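Local coordinates for alpha-fucosidase (Bifidobacterium bifidum, PDB 2EAB), which supplies the catalytic domain of a larger 1,2-alpha-L-fucosidase of glycoside hydrolase family 95 and probably hydrolyses alpha-1,2-linked L-fucose from glycans, at residues A[282-285]-A[290-293]; A[284-289]-A[445-450]; A[647-650]-A[655-658]; A[650-655]-A[708-713]. One frame throughout, in Å; residues are numbered along the deposited sequence.

Overall arrangement
The four contacts form two neighbourhoods. Contacts 1 and 2 share Tyr284 and Lys285 and are partly buried; their centres lie about 10 Å apart, and both start from the loop between strand 273-282 and helix 297-314. Contacts 3 and 4 share Ile650 and Phe655, lie about 8 Å apart between centres and are buried, although contact 3 is farther from the chain's centre than either of the first two. Chemistry follows place. Contact 1 folds a loop on itself through backbone bonds, whereas contact 2 carries that loop across to helix 442-450 through water. Contact 3 ties a loop together with an amide, and contact 4 joins it to helix 697-711 by a buried salt bridge.

Contact 1 of 4, residues A[282-285]-A[290-293]; sequences TDYK and SYRT
Tyr284 faces Arg292 in a single antiparallel bridge, a non-hydrogen-bonded pair whose two backbone bonds fall on the flanking residues. Thr293 N gives to Asp283 O at 2.8 Å, and Lys285 N makes a weaker bond to Tyr291 O at 3.2 Å. CA-H...O contacts run beside them, among them Tyr291 CA to Lys285 O at 3.0 Å. The bridge closes a turn in the loop that leads from strand 273-282, in the N-terminal part of the chain, to helix 297-314; an ST turn opens it, with Thr282 OG1 accepting from Tyr284 N. Charge adds a looser tie. Asp283 OD1, itself bonded to Leu241 N, stands 4.0 Å from Arg292 NE, well out of a guanidinium plane turned 64° from the carboxylate, which makes this a long salt bridge with no N-H aimed along it. A water mends the gap by donating to Asp283 OD2 at 2.6 Å and accepting from NE at the guanidinium edge. The arginine bends at chi2 (-66°), and its NH1 reaches Tyr291 O from above the carbonyl plane. Among apolar contacts, the tyrosines run side by side, Tyr284 CE1 4.2 Å from Tyr291 CD1, while Tyr284 OH bonds Ala489 O.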
loop_
_atom_site.group_PDB
_atom_site.type_symbol
_atom_site.label_atom_id
_atom_site.label_comp_id
_atom_site.label_asym_id
_atom_site.label_seq_id
_atom_site.Cartn_x
_atom_site.Cartn_y
_atom_site.Cartn_z
ATOM N N THR A 282 -6.770 3.028 -21.920
ATOM C CA THR A 282 -6.130 2.036 -22.762
ATOM C C THR A 282 -7.110 0.887 -22.965
ATOM O O THR A 282 -8.191 0.867 -22.358
ATOM C CB THR A 282 -4.846 1.456 -22.124
ATOM O OG1 THR A 282 -5.203 0.540 -21.082
ATOM C CG2 THR A 282 -3.939 2.549 -21.569
ATOM N N ASP A 283 -6.715 -0.072 -23.798
ATOM C CA ASP A 283 -7.455 -1.323 -23.938
ATOM C C ASP A 283 -6.942 -2.434 -23.009
ATOM O O ASP A 283 -7.195 -3.610 -23.256
ATOM C CB ASP A 283 -7.488 -1.788 -25.408
ATOM C CG ASP A 283 -6.127 -2.220 -25.930
ATOM O OD1 ASP A 283 -5.095 -1.749 -25.413
ATOM O OD2 ASP A 283 -6.097 -3.027 -26.887
ATOM N N TYR A 284 -6.224 -2.062 -21.946
ATOM C CA TYR A 284 -5.834 -3.030 -20.920
ATOM C C TYR A 284 -7.065 -3.704 -20.318
ATOM O O TYR A 284 -8.100 -3.066 -20.147
ATOM C CB TYR A 284 -5.049 -2.349 -19.789
ATOM C CG TYR A 284 -4.756 -3.288 -18.642
ATOM C CD1 TYR A 284 -3.667 -4.152 -18.699
ATOM C CD2 TYR A 284 -5.584 -3.342 -17.516
ATOM C CE1 TYR A 284 -3.401 -5.050 -17.673
ATOM C CE2 TYR A 284 -5.328 -4.233 -16.477
ATOM C CZ TYR A 284 -4.236 -5.079 -16.560
ATOM O OH TYR A 284 -3.990 -5.963 -15.526
ATOM N N LYS A 285 -6.948 -4.985 -19.987
ATOM C CA LYS A 285 -7.917 -5.619 -19.096
ATOM C C LYS A 285 -7.177 -6.633 -18.251
ATOM O O LYS A 285 -6.290 -7.321 -18.748
ATOM C CB LYS A 285 -9.045 -6.289 -19.884
ATOM C CG LYS A 285 -10.238 -6.724 -19.039
ATOM C CD LYS A 285 -11.366 -7.260 -19.915
ATOM C CE LYS A 285 -12.518 -7.848 -19.104
ATOM N NZ LYS A 285 -13.151 -6.855 -18.196
ATOM N N SER A 290 -4.776 -12.804 -22.319
ATOM C CA SER A 290 -4.575 -11.762 -23.342
ATOM C C SER A 290 -4.406 -10.351 -22.791
ATOM O O SER A 290 -3.811 -9.497 -23.443
ATOM C CB SER A 290 -5.718 -11.767 -24.356
ATOM O OG SER A 290 -6.904 -11.228 -23.795
ATOM N N TYR A 291 -4.967 -10.111 -21.609
ATOM C CA TYR A 291 -4.896 -8.810 -20.935
ATOM C C TYR A 291 -5.333 -7.622 -21.799
ATOM O O TYR A 291 -4.752 -6.537 -21.725
ATOM C CB TYR A 291 -3.512 -8.574 -20.315
ATOM C CG TYR A 291 -3.227 -9.532 -19.183
ATOM C CD1 TYR A 291 -3.601 -9.226 -17.882
ATOM C CD2 TYR A 291 -2.613 -10.760 -19.422
ATOM C CE1 TYR A 291 -3.359 -10.115 -16.839
ATOM C CE2 TYR A 291 -2.361 -11.658 -18.389
ATOM C CZ TYR A 291 -2.740 -11.334 -17.103
ATOM O OH TYR A 291 -2.487 -12.239 -16.095
ATOM N N ARG A 292 -6.381 -7.832 -22.596
ATOM C CA ARG A 292 -6.962 -6.776 -23.431
ATOM C C ARG A 292 -8.482 -6.815 -23.404
ATOM O O ARG A 292 -9.074 -7.875 -23.209
ATOM C CB ARG A 292 -6.491 -6.894 -24.886
ATOM C CG ARG A 292 -4.991 -6.758 -25.101
ATOM C CD ARG A 292 -4.491 -5.355 -24.769
ATOM N NE ARG A 292 -3.097 -5.164 -25.169
ATOM C CZ ARG A 292 -2.043 -5.476 -24.421
ATOM N NH1 ARG A 292 -2.203 -6.001 -23.209
ATOM N NH2 ARG A 292 -0.821 -5.265 -24.888
ATOM N N THR A 293 -9.108 -5.660 -23.620
ATOM C CA THR A 293 -10.569 -5.592 -23.702
ATOM C C THR A 293 -11.105 -6.194 -24.998
ATOM O O THR A 293 -12.263 -6.623 -25.046
ATOM C CB THR A 293 -11.091 -4.153 -23.626
ATOM O OG1 THR A 293 -10.538 -3.399 -24.709
ATOM C CG2 THR A 293 -10.727 -3.509 -22.294
HETATM O O HOH W 1 -3.709 -3.847 -27.690
#

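Contact 2 of 4, residues A[284-289]-A[445-450]; sequences YKQKYP and IEYVEG. With EDO (1,2-ethanediol), chain H.
Gln286 reaches helix 442-450 with its amide. Its NE2 lies 3.5 Å from Tyr447 CA and 3.7 Å from Tyr447 CD1, the amide and ring planes 46° apart, and also rests on the CA of Gly450, where a side chain would point into the amide; its absence lets the group come this close. On the other branch, Gln286 OE1 passes 3.8 Å from Glu446 OE2 as the two side chains run past one another, head to tail, their planes 21° apart. The chain gets this far because it is extended throughout, with CG anti to the backbone N (chi1 -169°). No direct hydrogen bond crosses; waters make the polar links. One takes a weak bond from Gln286 NE2 and donates to Tyr447 O at 2.9 Å; another donates to both Gln286 O and Glu446 OE2. Separately, a 1,2-ethanediol, probably from the crystallisation liquor, spans Tyr288 N and Gly450 O. Cutting Gln286 back to an alanine is likely to open a gap beside Tyr447 and Gly450 and to leave the water on Tyr447 O without its weak amide donor. Farther out, an inverse gamma turn centred on Gln286 presents the side chain, and Tyr447, packed near the calcium ligand Leu393, is held at its far end by the bond from its OH to Thr488 O. The chemistry implies a seam between the N-terminal and catalytic regions where side-chain packing is direct but the polar links run through water.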
loop_
_atom_site.group_PDB
_atom_site.type_symbol
_atom_site.label_atom_id
_atom_site.label_comp_id
_atom_site.label_asym_id
_atom_site.label_seq_id
_atom_site.Cartn_x
_atom_site.Cartn_y
_atom_site.Cartn_z
ATOM N N TYR A 284 -6.224 -2.062 -21.946
ATOM C CA TYR A 284 -5.834 -3.030 -20.920
ATOM C C TYR A 284 -7.065 -3.704 -20.318
ATOM O O TYR A 284 -8.100 -3.066 -20.147
ATOM C CB TYR A 284 -5.049 -2.349 -19.789
ATOM C CG TYR A 284 -4.756 -3.288 -18.642
ATOM C CD1 TYR A 284 -3.667 -4.152 -18.699
ATOM C CD2 TYR A 284 -5.584 -3.342 -17.516
ATOM C CE1 TYR A 284 -3.401 -5.050 -17.673
ATOM C CE2 TYR A 284 -5.328 -4.233 -16.477
ATOM C CZ TYR A 284 -4.236 -5.079 -16.560
ATOM O OH TYR A 284 -3.990 -5.963 -15.526
ATOM N N LYS A 285 -6.948 -4.985 -19.987
ATOM C CA LYS A 285 -7.917 -5.619 -19.096
ATOM C C LYS A 285 -7.177 -6.633 -18.251
ATOM O O LYS A 285 -6.290 -7.321 -18.748
ATOM C CB LYS A 285 -9.045 -6.289 -19.884
ATOM C CG LYS A 285 -10.238 -6.724 -19.039
ATOM C CD LYS A 285 -11.366 -7.260 -19.915
ATOM C CE LYS A 285 -12.518 -7.848 -19.104
ATOM N NZ LYS A 285 -13.151 -6.855 -18.196
ATOM N N GLN A 286 -7.544 -6.735 -16.977
ATOM C CA GLN A 286 -6.956 -7.753 -16.116
ATOM C C GLN A 286 -7.698 -9.060 -16.381
ATOM O O GLN A 286 -8.647 -9.421 -15.667
ATOM C CB GLN A 286 -7.002 -7.355 -14.640
ATOM C CG GLN A 286 -6.148 -8.286 -13.781
ATOM C CD GLN A 286 -6.034 -7.855 -12.337
ATOM O OE1 GLN A 286 -6.771 -6.991 -11.857
ATOM N NE2 GLN A 286 -5.101 -8.462 -11.631
ATOM N N LYS A 287 -7.265 -9.735 -17.444
ATOM C CA LYS A 287 -7.934 -10.914 -17.973
ATOM C C LYS A 287 -6.872 -11.815 -18.586
ATOM O O LYS A 287 -6.328 -11.510 -19.642
ATOM C CB LYS A 287 -8.970 -10.510 -19.035
ATOM C CG LYS A 287 -9.768 -11.684 -19.599
ATOM C CD LYS A 287 -10.901 -11.245 -20.522
ATOM C CE LYS A 287 -10.607 -11.554 -21.979
ATOM N NZ LYS A 287 -11.861 -11.621 -22.789
ATOM N N TYR A 288 -6.569 -12.916 -17.910
ATOM C CA TYR A 288 -5.557 -13.862 -18.367
ATOM C C TYR A 288 -6.143 -14.710 -19.499
ATOM O O TYR A 288 -7.287 -15.150 -19.386
ATOM C CB TYR A 288 -5.130 -14.763 -17.199
ATOM C CG TYR A 288 -4.134 -15.825 -17.590
ATOM C CD1 TYR A 288 -2.763 -15.563 -17.566
ATOM C CD2 TYR A 288 -4.562 -17.093 -17.995
ATOM C CE1 TYR A 288 -1.842 -16.527 -17.941
ATOM C CE2 TYR A 288 -3.655 -18.066 -18.363
ATOM C CZ TYR A 288 -2.301 -17.781 -18.331
ATOM O OH TYR A 288 -1.419 -18.761 -18.710
ATOM N N PRO A 289 -5.361 -14.994 -20.564
ATOM C CA PRO A 289 -3.976 -14.604 -20.828
ATOM C C PRO A 289 -3.735 -13.375 -21.712
ATOM O O PRO A 289 -2.586 -12.969 -21.847
ATOM C CB PRO A 289 -3.431 -15.836 -21.543
ATOM C CG PRO A 289 -4.597 -16.282 -22.375
ATOM C CD PRO A 289 -5.848 -15.943 -21.587
ATOM N N ILE A 445 -7.774 -6.880 -3.766
ATOM C CA ILE A 445 -8.405 -8.194 -3.746
ATOM C C ILE A 445 -8.502 -8.747 -5.167
ATOM O O ILE A 445 -8.137 -9.898 -5.417
ATOM C CB ILE A 445 -9.799 -8.174 -3.074
ATOM C CG1 ILE A 445 -9.715 -7.548 -1.676
ATOM C CG2 ILE A 445 -10.375 -9.590 -2.997
ATOM C CD1 ILE A 445 -11.053 -7.364 -0.993
ATOM N N GLU A 446 -8.977 -7.918 -6.092
ATOM C CA GLU A 446 -9.049 -8.324 -7.491
ATOM C C GLU A 446 -7.672 -8.651 -8.080
ATOM O O GLU A 446 -7.537 -9.586 -8.863
ATOM C CB GLU A 446 -9.760 -7.271 -8.340
ATOM C CG GLU A 446 -10.005 -7.769 -9.764
ATOM C CD GLU A 446 -10.649 -6.760 -10.692
ATOM O OE1 GLU A 446 -11.210 -5.753 -10.220
ATOM O OE2 GLU A 446 -10.589 -6.984 -11.921
ATOM N N TYR A 447 -6.652 -7.899 -7.678
ATOM C CA TYR A 447 -5.288 -8.145 -8.147
ATOM C C TYR A 447 -4.781 -9.513 -7.696
ATOM O O TYR A 447 -4.164 -10.242 -8.472
ATOM C CB TYR A 447 -4.352 -7.044 -7.647
ATOM C CG TYR A 447 -2.955 -7.155 -8.208
ATOM C CD1 TYR A 447 -2.670 -6.708 -9.498
ATOM C CD2 TYR A 447 -1.925 -7.719 -7.458
ATOM C CE1 TYR A 447 -1.396 -6.812 -10.029
ATOM C CE2 TYR A 447 -0.644 -7.836 -7.983
ATOM C CZ TYR A 447 -0.387 -7.376 -9.266
ATOM O OH TYR A 447 0.889 -7.505 -9.774
ATOM N N VAL A 448 -5.039 -9.853 -6.437
ATOM C CA VAL A 448 -4.575 -11.123 -5.898
ATOM C C VAL A 448 -5.363 -12.268 -6.546
ATOM O O VAL A 448 -4.781 -13.280 -6.927
ATOM C CB VAL A 448 -4.626 -11.131 -4.353
ATOM C CG1 VAL A 448 -4.241 -12.504 -3.807
ATOM C CG2 VAL A 448 -3.678 -10.067 -3.801
ATOM N N GLU A 449 -6.673 -12.085 -6.726
ATOM C CA GLU A 449 -7.459 -13.032 -7.532
ATOM C C GLU A 449 -6.855 -13.166 -8.929
ATOM O O GLU A 449 -6.795 -14.264 -9.485
ATOM C CB GLU A 449 -8.929 -12.618 -7.608
ATOM C CG GLU A 449 -9.644 -12.760 -6.275
ATOM C CD GLU A 449 -11.033 -12.146 -6.244
ATOM O OE1 GLU A 449 -11.276 -11.130 -6.930
ATOM O OE2 GLU A 449 -11.882 -12.665 -5.482
ATOM N N GLY A 450 -6.378 -12.044 -9.465
ATOM C CA GLY A 450 -5.733 -11.999 -10.773
ATOM C C GLY A 450 -4.418 -12.754 -10.861
ATOM O O GLY A 450 -3.960 -13.080 -11.957
HETATM C C1 EDO H . -6.142 -12.260 -14.485
HETATM O O1 EDO H . -5.793 -13.567 -13.990
HETATM C C2 EDO H . -7.681 -12.119 -14.790
HETATM O O2 EDO H . -8.053 -13.227 -15.597
HETATM O O HOH W 2 -2.930 -9.900 -11.048
HETATM O O HOH W 3 -9.720 -9.284 -13.094
#

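Contact 3 of 4, residues A[647-650]-A[655-658]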
loop_
_atom_site.group_PDB
_atom_site.type_symbol
_atom_site.label_atom_id
_atom_site.label_comp_id
_atom_site.label_asym_id
_atom_site.label_seq_id
_atom_site.Cartn_x
_atom_site.Cartn_y
_atom_site.Cartn_z
ATOM N N SER A 647 20.698 -14.739 22.999
ATOM C CA SER A 647 20.831 -13.315 23.286
ATOM C C SER A 647 19.481 -12.714 23.680
ATOM O O SER A 647 19.344 -11.494 23.773
ATOM C CB SER A 647 21.413 -12.569 22.083
ATOM O OG SER A 647 22.603 -13.187 21.615
ATOM N N GLY A 648 18.493 -13.578 23.909
ATOM C CA GLY A 648 17.126 -13.142 24.209
ATOM C C GLY A 648 16.398 -12.562 23.004
ATOM O O GLY A 648 15.425 -11.824 23.161
ATOM N N GLN A 649 16.875 -12.910 21.809
ATOM C CA GLN A 649 16.363 -12.384 20.547
ATOM C C GLN A 649 15.406 -13.369 19.877
ATOM O O GLN A 649 15.465 -14.567 20.134
ATOM C CB GLN A 649 17.544 -12.084 19.609
ATOM C CG GLN A 649 18.075 -13.281 18.767
ATOM C CD GLN A 649 18.893 -14.321 19.541
ATOM O OE1 GLN A 649 18.945 -14.325 20.775
ATOM N NE2 GLN A 649 19.538 -15.212 18.800
ATOM N N ILE A 650 14.533 -12.862 19.006
ATOM C CA ILE A 650 13.798 -13.732 18.088
ATOM C C ILE A 650 14.798 -14.259 17.059
ATOM O O ILE A 650 15.437 -13.469 16.360
ATOM C CB ILE A 650 12.673 -12.967 17.344
ATOM C CG1 ILE A 650 11.673 -12.335 18.325
ATOM C CG2 ILE A 650 11.980 -13.874 16.326
ATOM C CD1 ILE A 650 10.767 -13.314 19.062
ATOM N N PHE A 655 18.933 -22.488 12.854
ATOM C CA PHE A 655 20.260 -22.903 13.324
ATOM C C PHE A 655 20.960 -21.872 14.224
ATOM O O PHE A 655 22.082 -22.102 14.688
ATOM C CB PHE A 655 21.178 -23.379 12.174
ATOM C CG PHE A 655 21.392 -22.373 11.055
ATOM C CD1 PHE A 655 21.606 -21.019 11.303
ATOM C CD2 PHE A 655 21.441 -22.817 9.736
ATOM C CE1 PHE A 655 21.825 -20.123 10.255
ATOM C CE2 PHE A 655 21.658 -21.933 8.686
ATOM C CZ PHE A 655 21.849 -20.583 8.946
ATOM N N GLU A 656 20.295 -20.747 14.472
ATOM C CA GLU A 656 20.859 -19.649 15.252
ATOM C C GLU A 656 20.960 -19.987 16.742
ATOM O O GLU A 656 20.112 -20.691 17.287
ATOM C CB GLU A 656 19.987 -18.411 15.041
ATOM C CG GLU A 656 20.454 -17.122 15.694
ATOM C CD GLU A 656 19.589 -15.940 15.289
ATOM O OE1 GLU A 656 19.444 -14.999 16.096
ATOM O OE2 GLU A 656 19.042 -15.956 14.162
ATOM N N GLY A 657 22.015 -19.488 17.385
ATOM C CA GLY A 657 22.160 -19.581 18.839
ATOM C C GLY A 657 22.049 -18.181 19.407
ATOM O O GLY A 657 20.944 -17.650 19.570
ATOM N N ALA A 658 23.196 -17.577 19.702
ATOM C CA ALA A 658 23.256 -16.158 20.008
ATOM C C ALA A 658 23.006 -15.368 18.726
ATOM O O ALA A 658 23.081 -15.917 17.621
ATOM C CB ALA A 658 24.606 -15.798 20.606
HETATM O O HOH W 4 17.878 -12.936 15.242
#
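Gln649 reaches across to Glu656 and Gly657. From CB, Gln649 CG turns into the crowded position between backbone N and carbonyl carbon (chi1 85°), within 3.5 Å of Glu656 OE1. A bend at chi2 then lays the amide beside the opposing chain. Gln649 NE2 spends both its N-H groups there: one runs almost straight to Glu656 OE1 at 2.7 Å, on the anti side, somewhat out of the carboxylate plane, and the other reaches Gly657 O at 2.9 Å. Both acceptors lie close to the amide plane, which fixes the rotation of the amide about its last bond. Gln649 OE1 turns back to its own segment and accepts from Ser647 N. A water donating to Glu656 OE1 and Ile650 O adds a link, while Glu656 OE2 receives Glu652 N. A leucine in place of Gln649 would probably leave Gly657 O and Ser647 N without their amide partners and Glu656 OE1 with one fewer donor. Beside this, Ser647 OG accepts from Leu659 N and packs 3.4 Å from Ala658 CB. Both segments belong to the loop between helices 632-639 and 697-711, which rests on the latter, Gln649 against Ser706 and Ile650 against Ala702.

Contact 4 of 4, residues A[650-655]-A[708-713]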
loop_
_atom_site.group_PDB
_atom_site.type_symbol
_atom_site.label_atom_id
_atom_site.label_comp_id
_atom_site.label_asym_id
_atom_site.label_seq_id
_atom_site.Cartn_x
_atom_site.Cartn_y
_atom_site.Cartn_z
ATOM N N ILE A 650 14.533 -12.862 19.006
ATOM C CA ILE A 650 13.798 -13.732 18.088
ATOM C C ILE A 650 14.798 -14.259 17.059
ATOM O O ILE A 650 15.437 -13.469 16.360
ATOM C CB ILE A 650 12.673 -12.967 17.344
ATOM C CG1 ILE A 650 11.673 -12.335 18.325
ATOM C CG2 ILE A 650 11.980 -13.874 16.326
ATOM C CD1 ILE A 650 10.767 -13.314 19.062
ATOM N N LYS A 651 14.950 -15.577 16.975
ATOM C CA LYS A 651 15.860 -16.152 15.981
ATOM C C LYS A 651 15.380 -15.838 14.569
ATOM O O LYS A 651 14.179 -15.896 14.284
ATOM C CB LYS A 651 15.971 -17.664 16.140
ATOM C CG LYS A 651 16.675 -18.124 17.401
ATOM C CD LYS A 651 16.835 -19.631 17.413
ATOM C CE LYS A 651 17.335 -20.111 18.766
ATOM N NZ LYS A 651 17.614 -21.568 18.769
ATOM N N GLU A 652 16.324 -15.516 13.689
ATOM C CA GLU A 652 16.024 -15.288 12.279
ATOM C C GLU A 652 16.154 -16.598 11.485
ATOM O O GLU A 652 15.426 -16.806 10.505
ATOM C CB GLU A 652 16.909 -14.163 11.722
ATOM C CG GLU A 652 16.646 -13.832 10.251
ATOM C CD GLU A 652 17.143 -12.460 9.810
ATOM O OE1 GLU A 652 17.784 -11.738 10.605
ATOM O OE2 GLU A 652 16.894 -12.109 8.636
ATOM N N TRP A 653 17.055 -17.475 11.935
ATOM C CA TRP A 653 17.233 -18.809 11.359
ATOM C C TRP A 653 17.161 -19.853 12.456
ATOM O O TRP A 653 17.545 -19.588 13.596
ATOM C CB TRP A 653 18.583 -18.930 10.653
ATOM C CG TRP A 653 18.758 -17.948 9.548
ATOM C CD1 TRP A 653 18.363 -18.093 8.244
ATOM C CD2 TRP A 653 19.357 -16.656 9.646
ATOM N NE1 TRP A 653 18.686 -16.966 7.527
ATOM C CE2 TRP A 653 19.302 -16.070 8.362
ATOM C CE3 TRP A 653 19.948 -15.936 10.696
ATOM C CZ2 TRP A 653 19.807 -14.795 8.102
ATOM C CZ3 TRP A 653 20.452 -14.675 10.435
ATOM C CH2 TRP A 653 20.379 -14.116 9.148
ATOM N N TYR A 654 16.700 -21.046 12.114
ATOM C CA TYR A 654 16.538 -22.097 13.122
ATOM C C TYR A 654 17.848 -22.719 13.592
ATOM O O TYR A 654 17.873 -23.381 14.632
ATOM C CB TYR A 654 15.486 -23.137 12.684
ATOM C CG TYR A 654 14.152 -22.464 12.508
ATOM C CD1 TYR A 654 13.525 -21.857 13.597
ATOM C CD2 TYR A 654 13.551 -22.357 11.254
ATOM C CE1 TYR A 654 12.321 -21.183 13.449
ATOM C CE2 TYR A 654 12.342 -21.682 11.098
ATOM C CZ TYR A 654 11.737 -21.098 12.198
ATOM O OH TYR A 654 10.551 -20.422 12.031
ATOM N N PHE A 655 18.933 -22.488 12.854
ATOM C CA PHE A 655 20.260 -22.903 13.324
ATOM C C PHE A 655 20.960 -21.872 14.224
ATOM O O PHE A 655 22.082 -22.102 14.688
ATOM C CB PHE A 655 21.178 -23.379 12.174
ATOM C CG PHE A 655 21.392 -22.373 11.055
ATOM C CD1 PHE A 655 21.606 -21.019 11.303
ATOM C CD2 PHE A 655 21.441 -22.817 9.736
ATOM C CE1 PHE A 655 21.825 -20.123 10.255
ATOM C CE2 PHE A 655 21.658 -21.933 8.686
ATOM C CZ PHE A 655 21.849 -20.583 8.946
ATOM N N ARG A 708 15.728 -3.580 19.132
ATOM C CA ARG A 708 16.766 -2.699 19.665
ATOM C C ARG A 708 18.089 -2.893 18.929
ATOM O O ARG A 708 18.728 -1.913 18.539
ATOM C CB ARG A 708 16.947 -2.875 21.176
ATOM C CG ARG A 708 15.817 -2.274 22.011
ATOM C CD ARG A 708 16.193 -2.145 23.487
ATOM N NE ARG A 708 16.700 -3.394 24.053
ATOM C CZ ARG A 708 15.947 -4.353 24.587
ATOM N NH1 ARG A 708 14.626 -4.226 24.640
ATOM N NH2 ARG A 708 16.521 -5.447 25.073
ATOM N N TYR A 709 18.492 -4.146 18.729
ATOM C CA TYR A 709 19.713 -4.418 17.978
ATOM C C TYR A 709 19.638 -3.879 16.551
ATOM O O TYR A 709 20.611 -3.325 16.041
ATOM C CB TYR A 709 20.025 -5.910 17.951
ATOM C CG TYR A 709 20.686 -6.448 19.200
ATOM C CD1 TYR A 709 21.998 -6.096 19.531
ATOM C CD2 TYR A 709 20.014 -7.339 20.032
ATOM C CE1 TYR A 709 22.614 -6.604 20.676
ATOM C CE2 TYR A 709 20.620 -7.855 21.175
ATOM C CZ TYR A 709 21.919 -7.484 21.493
ATOM O OH TYR A 709 22.525 -7.990 22.622
ATOM N N ARG A 710 18.485 -4.037 15.904
ATOM C CA ARG A 710 18.345 -3.585 14.520
ATOM C C ARG A 710 18.265 -2.066 14.362
ATOM O O ARG A 710 18.728 -1.528 13.356
ATOM C CB ARG A 710 17.129 -4.226 13.857
ATOM C CG ARG A 710 17.364 -4.627 12.405
ATOM C CD ARG A 710 18.249 -5.866 12.299
ATOM N NE ARG A 710 17.739 -6.811 11.304
ATOM C CZ ARG A 710 17.811 -8.134 11.412
ATOM N NH1 ARG A 710 18.384 -8.702 12.470
ATOM N NH2 ARG A 710 17.292 -8.894 10.452
ATOM N N CYS A 711 17.698 -1.381 15.355
ATOM C CA CYS A 711 17.277 0.016 15.193
ATOM C C CYS A 711 18.173 1.053 15.865
ATOM O O CYS A 711 18.015 2.252 15.625
ATOM C CB CYS A 711 15.838 0.191 15.689
ATOM S SG CYS A 711 14.618 -0.687 14.700
ATOM N N PHE A 712 19.097 0.588 16.701
ATOM C CA PHE A 712 19.982 1.461 17.468
ATOM C C PHE A 712 21.449 1.250 17.103
ATOM O O PHE A 712 21.877 0.130 16.804
ATOM C CB PHE A 712 19.801 1.216 18.972
ATOM C CG PHE A 712 18.528 1.783 19.541
ATOM C CD1 PHE A 712 18.542 2.987 20.235
ATOM C CD2 PHE A 712 17.315 1.111 19.397
ATOM C CE1 PHE A 712 17.369 3.519 20.769
ATOM C CE2 PHE A 712 16.137 1.633 19.931
ATOM C CZ PHE A 712 16.165 2.844 20.617
ATOM N N LYS A 713 22.210 2.339 17.118
ATOM C CA LYS A 713 23.666 2.273 17.096
ATOM C C LYS A 713 24.086 2.798 18.458
ATOM O O LYS A 713 23.942 3.989 18.740
ATOM C CB LYS A 713 24.242 3.130 15.966
ATOM C CG LYS A 713 25.762 3.043 15.822
ATOM C CD LYS A 713 26.292 3.964 14.731
ATOM C CE LYS A 713 26.217 3.324 13.351
ATOM N NZ LYS A 713 26.844 4.186 12.308
HETATM O O HOH W 5 15.997 -9.649 7.777
HETATM O O HOH W 6 18.933 -11.527 13.015
#
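Glu652 and Arg710 meet from two unlike backbones, their CA atoms 12.1 Å apart. Residues 650-655 form an irregular loop, whereas 708-711 end a helix: Phe712 is the first to leave helical angles, and Phe712 N still makes a weak bond to Arg708 O at 3.1 Å. The chain then enters strand 712-713, paired antiparallel with 716-717. The pair joins a loop of the family 95 catalytic domain, an (alpha/alpha)6 barrel in this family, to the C-terminal end of helix 697-711. Arg710 NH2 gives a 2.9 Å bond to Glu652 OE1, nearly straight at 169°, on the syn side but 33° out of the carboxylate plane; the oxygen itself stays near the guanidinium plane. Two waters extend this salt bridge at the guanidinium edge. One donates to Glu652 OE1 and accepts from Arg710 NH1 at 2.9 Å, and the other donates to Glu652 OE2 at 2.8 Å and takes a weak bond from Arg710 NH2. Outside partners complete the grip, Gln568 NE2 on OE1, Ser565 OG on OE2 and His679 O on Arg710 NE. Bends at chi2 and chi3 carry Arg710 to the loop. Glu652 CG lies 3.7 Å over one face of the Trp653 ring, near its margin.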